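Peptidase, M20/M25/M40 family (Staphylococcus aureus, PDB 4EWT) probably hydrolyses amide bonds of N-acylated amino acids or similar compounds, with a pair of manganese ions bound in its metal centre. Local coordinates at residues F31-A37 and P57-K61; I75-F79 and H108-M112; D78-I84 and V99-H105. All coordinates share one frame; numbering follows the deposited sequence.

In the fold
All three contacts lie in the domain built on the mixed eight-strand sheet, and each of their centres is about 12 to 13 Å from the other two. Contact 1 ties the start of helix 34-43 to the loop before strand 60-65; contact 2 lays helix 105-120 against strand 72-78; contact 3 follows that strand into the manganese centre. Contacts 2 and 3 share Asp78 and Phe79. The Phe79 ring also reaches contact 1, with its CE1 3.3 Å from Glu33 CG and its CZ 3.4 Å from Arg58 O. Contact 3 supplies the ligands Cys103 and His105; the side chain of Asp78 is about 4 Å from a manganese, and that of Glu33 in contact 1 about 12 Å.

Contact 1. Residues F31-A37 and P57-K61; sequences FHEDETA and PRGIK
Arg58 sets CG opposite its carbonyl carbon (chi1 -60°) and runs straight from there to NE, which carries its guanidinium to the start of helix 34-43, where it joins a salt-bridge network with Glu33 and Asp34. The network sits at the N-terminal end of that helix, with Glu33 at the N-cap position. Asp34 makes the closer pair: Arg58 NE donates to its OD1 at 2.8 Å, while NH2 adds a weak bond to the same oxygen. Although the carboxylate and guanidinium planes are only 14° apart, they are stepped, so NE comes to OD1 from above the carboxylate plane. Glu33 folds back at chi2 (-81°) and lays OE2 against the aliphatic part of the arginine, 3.3 Å from Arg58 CD. Its ion pair to NH1 is long, and no N-H points at the oxygen; its other oxygen, OE1, is hydrogen-bonded to the backbone N of Ala137. Phe31 O lies over one face of the guanidinium without a hydrogen bond. Beyond the charges, the helix meets the loop and the start of strand 60-65 through apolar groups: Ala37 CB touches Arg58 CB at 4.0 Å, and Ile60 CD1 packs 4.0 Å from the same Ala37 CB.

Contact 2. Residues I75-F79 and H108-M112; sequences IRADF and HTAYM
His108 ND1 donates to Asp78 OD1 at 3.1 Å, with an N-H...O angle of 155°, in the one direct hydrogen bond between residues 75-79 and 108-112. The two side chains run alongside each other with ring and carboxylate nearly coplanar, and the proton arrives almost end-on to the C-O bond. On its far nitrogen, His108 NE2 is bonded to the backbone N of Val165, so the imidazole is fixed at both nitrogens. A second link runs through a water, which donates to Arg76 O at 2.8 Å and accepts from Tyr111 OH at 2.9 Å. Between these polar ties the packing is mostly apolar. Ala77 CB lies 3.8 Å from Met112 CB and also rests on the helix backbone at His108 O. Met112 leaves the helix with CG anti to its backbone N (chi1 -174°), then bends twice, which brings SD across Ile75 to 3.4 Å from its CD1 and places CE near the Arg76 backbone. Thr109 OG1, bonded to His105 O within the helix, lies close to Phe79 CB. Helix 105-120 thus covers strand 72-78 and leads on to the neighbouring parallel strand 129-135, as in a classic beta-alpha-beta crossover.

Contact 3. Residues D78-I84 and V99-H105; sequences DFDALPI and VMHACGH. With MN (manganese (II) ion), chain F; MN (manganese (II) ion), chain E.
The two-manganese centre is built on the loop between strand 72-78 and helix 105-120, and here the two ends of that loop close on each other beside the metals. Cys103 SG bridges the ions, 2.6 Å from the manganese of chain F and 2.4 Å from that of chain E, with a water shared between them as well. His105 adds its NE2 to the chain F ion at 2.3 Å. His164 completes the protein ligands of that ion, while Glu139 and His362 join Cys103 on the other.

The His105 ring is gripped by its second shell. Its ND1, on the side away from the metal, gives weak bonds to Asp80 O at 2.8 Å and to Asp80 OD1 at 3.0 Å; this bifurcated hold should limit rotation of the imidazole. Asp80 is in turn steadied through OD2 by Ser30 OG and the backbone N of Glu139. Asp78 stacks its carboxylate over one face of the same ring, its plane inclined 24° to the imidazole, with OD2 3.2 Å from NE2 but no hydrogen bond between them.

Farther along, Leu82 and Met100 form a single antiparallel bridge, a hydrogen-bonded pair: Leu82 N gives to Met100 O and Met100 N gives to Leu82 O, each at 3.0 Å. Ala81 CB lies over the face of His101, near its centre, in a CH-pi contact, while Phe79 O meets that ring at its edge. Around the bridge, Leu82 CD1 and Ile84 CD1 both close on the methyl of Ala102, and Ile84 CG2 rests on Met100 SD. A bridging cysteine, a histidine ligand and the aspartates behind it are consistent with the co-catalytic dimetal centre of M20-family hydrolases.

Contact 1. Residues F31-A37 and P57-K61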
loop_
_atom_site.group_PDB
_atom_site.type_symbol
_atom_site.label_atom_id
_atom_site.label_comp_id
_atom_site.label_asym_id
_atom_site.label_seq_id
_atom_site.Cartn_x
_atom_site.Cartn_y
_atom_site.Cartn_z
ATOM N N PHE A 31 -26.616 -18.899 -25.888
ATOM C CA PHE A 31 -26.191 -19.042 -27.291
ATOM C C PHE A 31 -26.199 -20.492 -27.811
ATOM O O PHE A 31 -25.728 -20.758 -28.920
ATOM C CB PHE A 31 -24.838 -18.361 -27.555
ATOM C CG PHE A 31 -24.807 -16.898 -27.190
ATOM C CD1 PHE A 31 -25.447 -15.950 -27.990
ATOM C CD2 PHE A 31 -24.131 -16.468 -26.053
ATOM C CE1 PHE A 31 -25.418 -14.595 -27.658
ATOM C CE2 PHE A 31 -24.092 -15.116 -25.713
ATOM C CZ PHE A 31 -24.738 -14.177 -26.519
ATOM N N HIS A 32 -26.740 -21.415 -27.015
ATOM C CA HIS A 32 -26.881 -22.822 -27.421
ATOM C C HIS A 32 -28.243 -23.400 -27.014
ATOM O O HIS A 32 -28.378 -24.604 -26.779
ATOM C CB HIS A 32 -25.748 -23.673 -26.841
ATOM C CG HIS A 32 -24.378 -23.169 -27.176
ATOM N ND1 HIS A 32 -23.719 -23.513 -28.337
ATOM C CD2 HIS A 32 -23.547 -22.338 -26.505
ATOM C CE1 HIS A 32 -22.540 -22.919 -28.366
ATOM N NE2 HIS A 32 -22.409 -22.201 -27.264
ATOM N N GLU A 33 -29.252 -22.536 -26.946
ATOM C CA GLU A 33 -30.571 -22.926 -26.463
ATOM C C GLU A 33 -31.425 -23.263 -27.703
ATOM O O GLU A 33 -32.389 -22.570 -28.040
ATOM C CB GLU A 33 -31.176 -21.840 -25.548
ATOM C CG GLU A 33 -31.183 -20.421 -26.111
ATOM C CD GLU A 33 -29.854 -19.699 -25.979
ATOM O OE1 GLU A 33 -29.527 -19.210 -24.874
ATOM O OE2 GLU A 33 -29.152 -19.587 -27.000
ATOM N N ASP A 34 -31.042 -24.357 -28.358
ATOM C CA ASP A 34 -31.715 -24.864 -29.550
ATOM C C ASP A 34 -33.031 -25.568 -29.219
ATOM O O ASP A 34 -34.039 -25.326 -29.883
ATOM C CB ASP A 34 -30.791 -25.820 -30.336
ATOM C CG ASP A 34 -29.450 -25.179 -30.734
ATOM O OD1 ASP A 34 -29.083 -24.112 -30.191
ATOM O OD2 ASP A 34 -28.748 -25.761 -31.592
ATOM N N GLU A 35 -33.010 -26.432 -28.200
ATOM C CA GLU A 35 -34.196 -27.201 -27.794
ATOM C C GLU A 35 -35.221 -26.343 -27.052
ATOM O O GLU A 35 -36.428 -26.517 -27.231
ATOM C CB GLU A 35 -33.817 -28.396 -26.913
ATOM C CG GLU A 35 -33.158 -29.561 -27.632
ATOM C CD GLU A 35 -33.399 -30.893 -26.927
ATOM O OE1 GLU A 35 -33.540 -30.907 -25.683
ATOM O OE2 GLU A 35 -33.454 -31.930 -27.619
ATOM N N THR A 36 -34.740 -25.434 -26.210
ATOM C CA THR A 36 -35.629 -24.549 -25.451
ATOM C C THR A 36 -36.395 -23.617 -26.389
ATOM O O THR A 36 -37.618 -23.512 -26.287
ATOM C CB THR A 36 -34.864 -23.745 -24.375
ATOM O OG1 THR A 36 -33.910 -24.599 -23.731
ATOM C CG2 THR A 36 -35.825 -23.186 -23.322
ATOM N N ALA A 37 -35.682 -22.971 -27.315
ATOM C CA ALA A 37 -36.303 -22.102 -28.322
ATOM C C ALA A 37 -37.334 -22.838 -29.191
ATOM O O ALA A 37 -38.377 -22.281 -29.522
ATOM C CB ALA A 37 -35.249 -21.448 -29.197
ATOM N N PRO A 57 -30.558 -14.538 -32.920
ATOM C CA PRO A 57 -30.445 -15.989 -33.011
ATOM C C PRO A 57 -31.169 -16.620 -31.813
ATOM O O PRO A 57 -30.812 -16.354 -30.657
ATOM C CB PRO A 57 -28.939 -16.217 -32.948
ATOM C CG PRO A 57 -28.372 -14.982 -33.585
ATOM C CD PRO A 57 -29.259 -13.866 -33.104
ATOM N N ARG A 58 -32.204 -17.407 -32.111
ATOM C CA ARG A 58 -33.105 -18.010 -31.113
ATOM C C ARG A 58 -34.008 -16.990 -30.403
ATOM O O ARG A 58 -34.558 -17.262 -29.334
ATOM C CB ARG A 58 -32.331 -18.881 -30.114
ATOM C CG ARG A 58 -31.586 -20.029 -30.774
ATOM C CD ARG A 58 -30.563 -20.636 -29.846
ATOM N NE ARG A 58 -29.540 -21.368 -30.587
ATOM C CZ ARG A 58 -28.356 -20.868 -30.935
ATOM N NH1 ARG A 58 -28.027 -19.623 -30.604
ATOM N NH2 ARG A 58 -27.497 -21.620 -31.611
ATOM N N GLY A 59 -34.170 -15.821 -31.020
ATOM C CA GLY A 59 -35.087 -14.797 -30.526
ATOM C C GLY A 59 -36.518 -15.057 -30.962
ATOM O O GLY A 59 -36.788 -15.262 -32.151
ATOM N N ILE A 60 -37.436 -15.049 -29.996
ATOM C CA ILE A 60 -38.848 -15.345 -30.255
ATOM C C ILE A 60 -39.747 -14.207 -29.781
ATOM O O ILE A 60 -39.734 -13.833 -28.608
ATOM C CB ILE A 60 -39.292 -16.681 -29.609
ATOM C CG1 ILE A 60 -38.369 -17.822 -30.045
ATOM C CG2 ILE A 60 -40.750 -17.014 -29.986
ATOM C CD1 ILE A 60 -38.419 -19.037 -29.144
ATOM N N LYS A 61 -40.529 -13.676 -30.713
ATOM C CA LYS A 61 -41.410 -12.540 -30.484
ATOM C C LYS A 61 -42.839 -12.982 -30.815
ATOM O O LYS A 61 -43.198 -13.124 -31.993
ATOM C CB LYS A 61 -40.971 -11.399 -31.404
ATOM C CG LYS A 61 -41.646 -10.052 -31.229
ATOM C CD LYS A 61 -41.843 -9.433 -32.606
ATOM C CE LYS A 61 -41.337 -8.008 -32.699
ATOM N NZ LYS A 61 -42.321 -6.987 -32.241
#

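Contact 2. Residues I75-F79 and H108-M112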
loop_
_atom_site.group_PDB
_atom_site.type_symbol
_atom_site.label_atom_id
_atom_site.label_comp_id
_atom_site.label_asym_id
_atom_site.label_seq_id
_atom_site.Cartn_x
_atom_site.Cartn_y
_atom_site.Cartn_z
ATOM N N ILE A 75 -43.914 -7.729 -22.735
ATOM C CA ILE A 75 -43.644 -8.445 -21.490
ATOM C C ILE A 75 -42.547 -9.478 -21.751
ATOM O O ILE A 75 -42.570 -10.177 -22.757
ATOM C CB ILE A 75 -44.933 -9.061 -20.882
ATOM C CG1 ILE A 75 -45.638 -9.977 -21.884
ATOM C CG2 ILE A 75 -45.887 -7.935 -20.441
ATOM C CD1 ILE A 75 -46.865 -10.667 -21.326
ATOM N N ARG A 76 -41.569 -9.545 -20.858
ATOM C CA ARG A 76 -40.323 -10.238 -21.163
ATOM C C ARG A 76 -40.041 -11.411 -20.217
ATOM O O ARG A 76 -40.180 -11.286 -19.002
ATOM C CB ARG A 76 -39.173 -9.222 -21.160
ATOM C CG ARG A 76 -37.808 -9.776 -21.486
ATOM C CD ARG A 76 -37.096 -10.293 -20.245
ATOM N NE ARG A 76 -35.660 -10.268 -20.463
ATOM C CZ ARG A 76 -34.738 -10.283 -19.505
ATOM N NH1 ARG A 76 -35.079 -10.348 -18.215
ATOM N NH2 ARG A 76 -33.467 -10.227 -19.854
ATOM N N ALA A 77 -39.668 -12.550 -20.804
ATOM C CA ALA A 77 -39.174 -13.713 -20.057
ATOM C C ALA A 77 -37.933 -14.270 -20.738
ATOM O O ALA A 77 -37.939 -14.505 -21.942
ATOM C CB ALA A 77 -40.249 -14.802 -19.964
ATOM N N ASP A 78 -36.873 -14.487 -19.965
ATOM C CA ASP A 78 -35.642 -15.095 -20.491
ATOM C C ASP A 78 -35.633 -16.610 -20.277
ATOM O O ASP A 78 -36.363 -17.124 -19.415
ATOM C CB ASP A 78 -34.373 -14.423 -19.927
ATOM C CG ASP A 78 -34.481 -14.075 -18.443
ATOM O OD1 ASP A 78 -35.476 -14.440 -17.772
ATOM O OD2 ASP A 78 -33.548 -13.427 -17.937
ATOM N N PHE A 79 -34.845 -17.324 -21.082
ATOM C CA PHE A 79 -34.876 -18.791 -21.038
ATOM C C PHE A 79 -33.544 -19.550 -21.086
ATOM O O PHE A 79 -33.547 -20.787 -21.146
ATOM C CB PHE A 79 -35.863 -19.365 -22.064
ATOM C CG PHE A 79 -35.517 -19.085 -23.506
ATOM C CD1 PHE A 79 -34.663 -19.932 -24.213
ATOM C CD2 PHE A 79 -36.102 -18.014 -24.179
ATOM C CE1 PHE A 79 -34.377 -19.699 -25.560
ATOM C CE2 PHE A 79 -35.825 -17.774 -25.530
ATOM C CZ PHE A 79 -34.959 -18.617 -26.222
ATOM N N HIS A 108 -39.595 -18.296 -15.240
ATOM C CA HIS A 108 -40.023 -17.150 -16.032
ATOM C C HIS A 108 -40.727 -17.578 -17.332
ATOM O O HIS A 108 -41.776 -17.042 -17.685
ATOM C CB HIS A 108 -38.862 -16.214 -16.341
ATOM C CG HIS A 108 -38.163 -15.695 -15.121
ATOM N ND1 HIS A 108 -36.854 -15.268 -15.146
ATOM C CD2 HIS A 108 -38.584 -15.549 -13.842
ATOM C CE1 HIS A 108 -36.500 -14.871 -13.936
ATOM N NE2 HIS A 108 -37.527 -15.039 -13.125
ATOM N N THR A 109 -40.148 -18.554 -18.022
ATOM C CA THR A 109 -40.713 -19.050 -19.272
ATOM C C THR A 109 -42.060 -19.742 -19.028
ATOM O O THR A 109 -43.031 -19.507 -19.751
ATOM C CB THR A 109 -39.702 -19.976 -19.977
ATOM O OG1 THR A 109 -38.476 -19.256 -20.144
ATOM C CG2 THR A 109 -40.206 -20.432 -21.346
ATOM N N ALA A 110 -42.114 -20.550 -17.976
ATOM C CA ALA A 110 -43.315 -21.311 -17.638
ATOM C C ALA A 110 -44.546 -20.424 -17.454
ATOM O O ALA A 110 -45.588 -20.645 -18.104
ATOM C CB ALA A 110 -43.075 -22.178 -16.394
ATOM N N TYR A 111 -44.432 -19.426 -16.580
ATOM C CA TYR A 111 -45.582 -18.583 -16.265
ATOM C C TYR A 111 -45.969 -17.727 -17.476
ATOM O O TYR A 111 -47.152 -17.511 -17.719
ATOM C CB TYR A 111 -45.342 -17.715 -15.019
ATOM C CG TYR A 111 -44.807 -16.330 -15.323
ATOM C CD1 TYR A 111 -45.661 -15.302 -15.741
ATOM C CD2 TYR A 111 -43.454 -16.046 -15.199
ATOM C CE1 TYR A 111 -45.169 -14.031 -16.043
ATOM C CE2 TYR A 111 -42.954 -14.773 -15.487
ATOM C CZ TYR A 111 -43.822 -13.773 -15.906
ATOM O OH TYR A 111 -43.332 -12.516 -16.197
ATOM N N MET A 112 -44.965 -17.251 -18.219
ATOM C CA MET A 112 -45.192 -16.418 -19.396
ATOM C C MET A 112 -45.909 -17.176 -20.515
ATOM O O MET A 112 -46.786 -16.623 -21.180
ATOM C CB MET A 112 -43.872 -15.839 -19.916
ATOM C CG MET A 112 -44.061 -14.849 -21.064
ATOM S SD MET A 112 -44.988 -13.365 -20.571
ATOM C CE MET A 112 -43.670 -12.468 -19.714
HETATM O O HOH W 1 -40.495 -12.561 -16.541
#

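Contact 3. Residues D78-I84 and V99-H105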
loop_
_atom_site.group_PDB
_atom_site.type_symbol
_atom_site.label_atom_id
_atom_site.label_comp_id
_atom_site.label_asym_id
_atom_site.label_seq_id
_atom_site.Cartn_x
_atom_site.Cartn_y
_atom_site.Cartn_z
ATOM N N ASP A 78 -36.873 -14.487 -19.965
ATOM C CA ASP A 78 -35.642 -15.095 -20.491
ATOM C C ASP A 78 -35.633 -16.610 -20.277
ATOM O O ASP A 78 -36.363 -17.124 -19.415
ATOM C CB ASP A 78 -34.373 -14.423 -19.927
ATOM C CG ASP A 78 -34.481 -14.075 -18.443
ATOM O OD1 ASP A 78 -35.476 -14.440 -17.772
ATOM O OD2 ASP A 78 -33.548 -13.427 -17.937
ATOM N N PHE A 79 -34.845 -17.324 -21.082
ATOM C CA PHE A 79 -34.876 -18.791 -21.038
ATOM C C PHE A 79 -33.544 -19.550 -21.086
ATOM O O PHE A 79 -33.547 -20.787 -21.146
ATOM C CB PHE A 79 -35.863 -19.365 -22.064
ATOM C CG PHE A 79 -35.517 -19.085 -23.506
ATOM C CD1 PHE A 79 -34.663 -19.932 -24.213
ATOM C CD2 PHE A 79 -36.102 -18.014 -24.179
ATOM C CE1 PHE A 79 -34.377 -19.699 -25.560
ATOM C CE2 PHE A 79 -35.825 -17.774 -25.530
ATOM C CZ PHE A 79 -34.959 -18.617 -26.222
ATOM N N ASP A 80 -32.424 -18.831 -21.046
ATOM C CA ASP A 80 -31.110 -19.480 -21.008
ATOM C C ASP A 80 -30.768 -19.962 -19.601
ATOM O O ASP A 80 -31.229 -19.390 -18.604
ATOM C CB ASP A 80 -29.995 -18.567 -21.555
ATOM C CG ASP A 80 -29.865 -17.251 -20.785
ATOM O OD1 ASP A 80 -30.877 -16.721 -20.265
ATOM O OD2 ASP A 80 -28.733 -16.723 -20.724
ATOM N N ALA A 81 -29.965 -21.019 -19.534
ATOM C CA ALA A 81 -29.495 -21.572 -18.265
ATOM C C ALA A 81 -28.008 -21.261 -18.051
ATOM O O ALA A 81 -27.421 -20.513 -18.830
ATOM C CB ALA A 81 -29.749 -23.065 -18.219
ATOM N N LEU A 82 -27.408 -21.849 -17.014
ATOM C CA LEU A 82 -26.026 -21.545 -16.611
ATOM C C LEU A 82 -25.119 -22.788 -16.563
ATOM O O LEU A 82 -25.621 -23.904 -16.409
ATOM C CB LEU A 82 -26.032 -20.870 -15.239
ATOM C CG LEU A 82 -26.556 -19.439 -15.147
ATOM C CD1 LEU A 82 -27.139 -19.189 -13.764
ATOM C CD2 LEU A 82 -25.448 -18.449 -15.463
ATOM N N PRO A 83 -23.783 -22.597 -16.693
ATOM C CA PRO A 83 -22.824 -23.710 -16.583
ATOM C C PRO A 83 -22.580 -24.138 -15.126
ATOM O O PRO A 83 -21.508 -23.885 -14.571
ATOM C CB PRO A 83 -21.544 -23.130 -17.201
ATOM C CG PRO A 83 -21.633 -21.660 -16.925
ATOM C CD PRO A 83 -23.106 -21.330 -17.047
ATOM N N ILE A 84 -23.580 -24.783 -14.527
ATOM C CA ILE A 84 -23.561 -25.147 -13.109
ATOM C C ILE A 84 -24.082 -26.573 -12.921
ATOM O O ILE A 84 -25.121 -26.940 -13.478
ATOM C CB ILE A 84 -24.414 -24.146 -12.269
ATOM C CG1 ILE A 84 -23.736 -22.766 -12.216
ATOM C CG2 ILE A 84 -24.669 -24.671 -10.858
ATOM C CD1 ILE A 84 -24.688 -21.622 -12.017
ATOM N N VAL A 99 -24.972 -28.241 -16.688
ATOM C CA VAL A 99 -25.828 -27.065 -16.861
ATOM C C VAL A 99 -27.123 -27.172 -16.047
ATOM O O VAL A 99 -27.642 -28.270 -15.843
ATOM C CB VAL A 99 -26.014 -26.639 -18.374
ATOM C CG1 VAL A 99 -25.682 -27.764 -19.320
ATOM C CG2 VAL A 99 -27.403 -26.055 -18.662
ATOM N N MET A 100 -27.591 -26.016 -15.563
ATOM C CA MET A 100 -28.711 -25.898 -14.623
ATOM C C MET A 100 -29.431 -24.549 -14.755
ATOM O O MET A 100 -28.778 -23.505 -14.904
ATOM C CB MET A 100 -28.185 -26.027 -13.188
ATOM C CG MET A 100 -29.212 -25.740 -12.099
ATOM S SD MET A 100 -28.481 -25.597 -10.454
ATOM C CE MET A 100 -29.977 -25.364 -9.494
ATOM N N HIS A 101 -30.764 -24.568 -14.674
ATOM C CA HIS A 101 -31.539 -23.328 -14.540
ATOM C C HIS A 101 -31.440 -22.781 -13.113
ATOM O O HIS A 101 -32.376 -22.926 -12.314
ATOM C CB HIS A 101 -33.003 -23.523 -14.940
ATOM C CG HIS A 101 -33.262 -23.318 -16.400
ATOM N ND1 HIS A 101 -33.122 -22.092 -17.017
ATOM C CD2 HIS A 101 -33.666 -24.183 -17.361
ATOM C CE1 HIS A 101 -33.421 -22.212 -18.299
ATOM N NE2 HIS A 101 -33.751 -23.471 -18.533
ATOM N N ALA A 102 -30.298 -22.153 -12.816
ATOM C CA ALA A 102 -29.979 -21.668 -11.480
ATOM C C ALA A 102 -30.408 -20.218 -11.214
ATOM O O ALA A 102 -29.999 -19.634 -10.204
ATOM C CB ALA A 102 -28.468 -21.842 -11.202
ATOM N N CYS A 103 -31.223 -19.648 -12.108
ATOM C CA CYS A 103 -31.696 -18.254 -11.975
ATOM C C CYS A 103 -33.213 -18.111 -12.181
ATOM O O CYS A 103 -33.738 -16.995 -12.233
ATOM C CB CYS A 103 -30.942 -17.328 -12.938
ATOM S SG CYS A 103 -30.756 -15.610 -12.372
ATOM N N GLY A 104 -33.907 -19.241 -12.308
ATOM C CA GLY A 104 -35.366 -19.259 -12.384
ATOM C C GLY A 104 -35.913 -18.893 -13.750
ATOM O O GLY A 104 -37.094 -18.574 -13.879
ATOM N N HIS A 105 -35.057 -18.945 -14.769
ATOM C CA HIS A 105 -35.459 -18.635 -16.147
ATOM C C HIS A 105 -36.465 -19.660 -16.688
ATOM O O HIS A 105 -37.308 -19.330 -17.515
ATOM C CB HIS A 105 -34.237 -18.555 -17.067
ATOM C CG HIS A 105 -33.336 -17.390 -16.795
ATOM N ND1 HIS A 105 -32.300 -17.044 -17.638
ATOM C CD2 HIS A 105 -33.312 -16.490 -15.782
ATOM C CE1 HIS A 105 -31.678 -15.985 -17.157
ATOM N NE2 HIS A 105 -32.269 -15.632 -16.031
HETATM MN MN MN F . -31.847 -14.227 -14.281
HETATM MN MN MN E . -28.663 -15.003 -13.465
HETATM O O HOH W 2 -32.680 -12.773 -15.795
HETATM O O HOH W 3 -29.643 -13.234 -14.815
#